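Local structure of MHC class I protein (Ginglymostoma cirratum, 6LUP) at residues 251-256 / 260-265. The protein probably presents peptides to T cells at the cell surface, as an MHC class I heavy chain of the nurse shark. Numbering follows the deposited sequence.
Sequences SCVVDH and GQQLVV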
ATOM      1  N   SER A 251     -19.453  23.419  -7.753  1.00 73.08           N
ATOM      2  CA  SER A 251     -18.915  23.126  -6.432  1.00 70.37           C
ATOM      3  C   SER A 251     -18.263  21.744  -6.368  1.00 67.95           C
ATOM      4  O   SER A 251     -18.655  20.815  -7.084  1.00 66.95           O
ATOM      5  CB  SER A 251     -19.996  23.271  -5.357  1.00 70.02           C
ATOM      6  OG  SER A 251     -21.035  22.327  -5.539  1.00 70.32           O
ATOM      7  N   CYS A 252     -17.251  21.635  -5.514  1.00 65.42           N
ATOM      8  CA  CYS A 252     -16.621  20.365  -5.203  1.00 62.66           C
ATOM      9  C   CYS A 252     -16.831  20.049  -3.723  1.00 61.79           C
ATOM     10  O   CYS A 252     -16.550  20.880  -2.856  1.00 61.39           O
ATOM     11  CB  CYS A 252     -15.133  20.414  -5.533  1.00 61.72           C
ATOM     12  SG  CYS A 252     -14.273  18.882  -5.131  1.00 61.09           S
ATOM     13  N   VAL A 253     -17.340  18.851  -3.446  1.00 60.59           N
ATOM     14  CA  VAL A 253     -17.643  18.437  -2.079  1.00 59.97           C
ATOM     15  C   VAL A 253     -16.743  17.275  -1.639  1.00 58.54           C
ATOM     16  O   VAL A 253     -16.603  16.278  -2.351  1.00 58.00           O
ATOM     17  CB  VAL A 253     -19.149  18.112  -1.898  1.00 60.74           C
ATOM     18  CG1 VAL A 253     -19.543  16.855  -2.655  1.00 61.42           C
ATOM     19  CG2 VAL A 253     -19.499  17.964  -0.428  1.00 61.69           C
ATOM     20  N   VAL A 254     -16.124  17.421  -0.469  1.00 57.41           N
ATOM     21  CA  VAL A 254     -15.163  16.437   0.019  1.00 55.99           C
ATOM     22  C   VAL A 254     -15.549  15.881   1.392  1.00 56.48           C
ATOM     23  O   VAL A 254     -15.870  16.634   2.314  1.00 56.69           O
ATOM     24  CB  VAL A 254     -13.735  17.020   0.082  1.00 55.22           C
ATOM     25  CG1 VAL A 254     -12.731  15.942   0.464  1.00 54.23           C
ATOM     26  CG2 VAL A 254     -13.346  17.643  -1.248  1.00 55.23           C
ATOM     27  N   ASP A 255     -15.515  14.554   1.504  1.00 56.75           N
ATOM     28  CA  ASP A 255     -15.683  13.860   2.779  1.00 56.94           C
ATOM     29  C   ASP A 255     -14.433  13.074   3.145  1.00 55.77           C
ATOM     30  O   ASP A 255     -13.989  12.194   2.405  1.00 54.66           O
ATOM     31  CB  ASP A 255     -16.900  12.939   2.753  1.00 58.63           C
ATOM     32  CG  ASP A 255     -18.189  13.678   3.027  1.00 60.98           C
ATOM     33  OD1 ASP A 255     -18.457  13.989   4.210  1.00 62.24           O
ATOM     34  OD2 ASP A 255     -18.933  13.948   2.060  1.00 61.58           O
ATOM     35  N   HIS A 256     -13.873  13.420   4.297  1.00 56.04           N
ATOM     36  CA  HIS A 256     -12.682  12.794   4.842  1.00 55.06           C
ATOM     37  C   HIS A 256     -12.829  12.867   6.353  1.00 56.02           C
ATOM     38  O   HIS A 256     -13.269  13.888   6.886  1.00 57.09           O
ATOM     39  CB  HIS A 256     -11.432  13.553   4.379  1.00 54.37           C
ATOM     40  CG  HIS A 256     -10.142  12.965   4.863  1.00 53.48           C
ATOM     41  ND1 HIS A 256      -9.472  11.972   4.179  1.00 52.39           N
ATOM     42  CD2 HIS A 256      -9.387  13.244   5.952  1.00 53.01           C
ATOM     43  CE1 HIS A 256      -8.368  11.658   4.833  1.00 51.25           C
ATOM     44  NE2 HIS A 256      -8.293  12.415   5.912  1.00 51.96           N
ATOM     45  N   GLY A 260     -14.402  16.114   9.503  1.00 60.93           N
ATOM     46  CA  GLY A 260     -15.394  16.114  10.580  1.00 64.75           C
ATOM     47  C   GLY A 260     -16.620  16.948  10.271  1.00 65.85           C
ATOM     48  O   GLY A 260     -17.550  17.033  11.073  1.00 67.90           O
ATOM     49  N   GLN A 261     -16.598  17.579   9.104  1.00 66.03           N
ATOM     50  CA  GLN A 261     -17.732  18.293   8.554  1.00 67.02           C
ATOM     51  C   GLN A 261     -17.489  18.353   7.058  1.00 65.83           C
ATOM     52  O   GLN A 261     -16.356  18.556   6.617  1.00 65.34           O
ATOM     53  CB  GLN A 261     -17.828  19.706   9.130  1.00 69.30           C
ATOM     54  CG  GLN A 261     -19.229  20.302   9.090  1.00 71.84           C
ATOM     55  CD  GLN A 261     -20.152  19.718  10.147  1.00 73.60           C
ATOM     56  OE1 GLN A 261     -19.814  19.677  11.331  1.00 74.30           O
ATOM     57  NE2 GLN A 261     -21.332  19.271   9.724  1.00 74.72           N
ATOM     58  N   GLN A 262     -18.548  18.162   6.282  1.00 64.99           N
ATOM     59  CA  GLN A 262     -18.431  18.129   4.833  1.00 63.09           C
ATOM     60  C   GLN A 262     -17.824  19.432   4.325  1.00 62.12           C
ATOM     61  O   GLN A 262     -18.238  20.518   4.734  1.00 63.21           O
ATOM     62  CB  GLN A 262     -19.800  17.894   4.209  1.00 64.22           C
ATOM     63  CG  GLN A 262     -19.759  17.065   2.941  1.00 63.93           C
ATOM     64  CD  GLN A 262     -21.138  16.646   2.477  1.00 64.66           C
ATOM     65  OE1 GLN A 262     -21.440  15.456   2.407  1.00 64.67           O
ATOM     66  NE2 GLN A 262     -21.985  17.621   2.165  1.00 65.25           N
ATOM     67  N   LEU A 263     -16.824  19.317   3.458  1.00 60.12           N
ATOM     68  CA  LEU A 263     -16.150  20.492   2.923  1.00 59.97           C
ATOM     69  C   LEU A 263     -16.543  20.780   1.469  1.00 60.17           C
ATOM     70  O   LEU A 263     -16.411  19.919   0.595  1.00 58.80           O
ATOM     71  CB  LEU A 263     -14.633  20.363   3.085  1.00 58.77           C
ATOM     72  CG  LEU A 263     -13.764  21.489   2.522  1.00 59.01           C
ATOM     73  CD1 LEU A 263     -12.696  21.930   3.507  1.00 59.17           C
ATOM     74  CD2 LEU A 263     -13.141  21.059   1.208  1.00 58.27           C
ATOM     75  N   VAL A 264     -17.032  21.995   1.233  1.00 61.38           N
ATOM     76  CA  VAL A 264     -17.401  22.447  -0.109  1.00 61.85           C
ATOM     77  C   VAL A 264     -16.510  23.589  -0.578  1.00 62.19           C
ATOM     78  O   VAL A 264     -16.119  24.447   0.211  1.00 62.36           O
ATOM     79  CB  VAL A 264     -18.892  22.859  -0.220  1.00 62.93           C
ATOM     80  CG1 VAL A 264     -19.783  21.631  -0.309  1.00 62.65           C
ATOM     81  CG2 VAL A 264     -19.320  23.743   0.941  1.00 64.12           C
ATOM     82  N   VAL A 265     -16.188  23.582  -1.866  1.00 62.92           N
ATOM     83  CA  VAL A 265     -15.363  24.625  -2.474  1.00 65.27           C
ATOM     84  C   VAL A 265     -15.927  25.019  -3.845  1.00 66.25           C
ATOM     85  O   VAL A 265     -16.194  24.157  -4.685  1.00 65.93           O
ATOM     86  CB  VAL A 265     -13.869  24.205  -2.551  1.00 64.78           C
ATOM     87  CG1 VAL A 265     -13.724  22.766  -3.028  1.00 64.57           C
ATOM     88  CG2 VAL A 265     -13.062  25.158  -3.424  1.00 65.43           C
TER
HETATM   89  O   HOH W   1     -15.373  13.115   8.746  1.00 50.84           O
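Cys252 and Val265 form one hydrogen-bonded pair, and Val254 and Leu263 the next, in the antiparallel F-G hairpin of an immunoglobulin C1-set domain, a worked example of how an edge strand contributes to both faces of a sheet. Between them Val253 and Val264 make a non-hydrogen-bonded pair whose CA atoms lie 4.5 Å apart. On the face bearing Cys252, Val254, Leu263 and Val265, the CB of Cys252 meets Val265 CG1 at 3.7 Å. Val265 CG1 fits there because it lies between its own backbone N and carbonyl carbon (chi1 44°), which also brings it to 3.4 Å from Cys252 O. This face turns to the opposing sheet: Cys252 is disulfide-bonded to Cys197, and Val265 packs on Val184 and Phe186. On the other face, Val253 CG2 is the bump, standing anti to its backbone N, and it fills the notch between Val264 CG1, 3.7 Å away, and the CG methylene and amide carbon CD of Gln262. Gln262 crosses Val253 at a slant, CG to CG2 3.5 Å, and runs on past the Asp255 carboxylate. Beyond the ladder a water bridges the two arms of the connecting turn, accepting from Gly260 N and donating to His256 O at 2.9 Å.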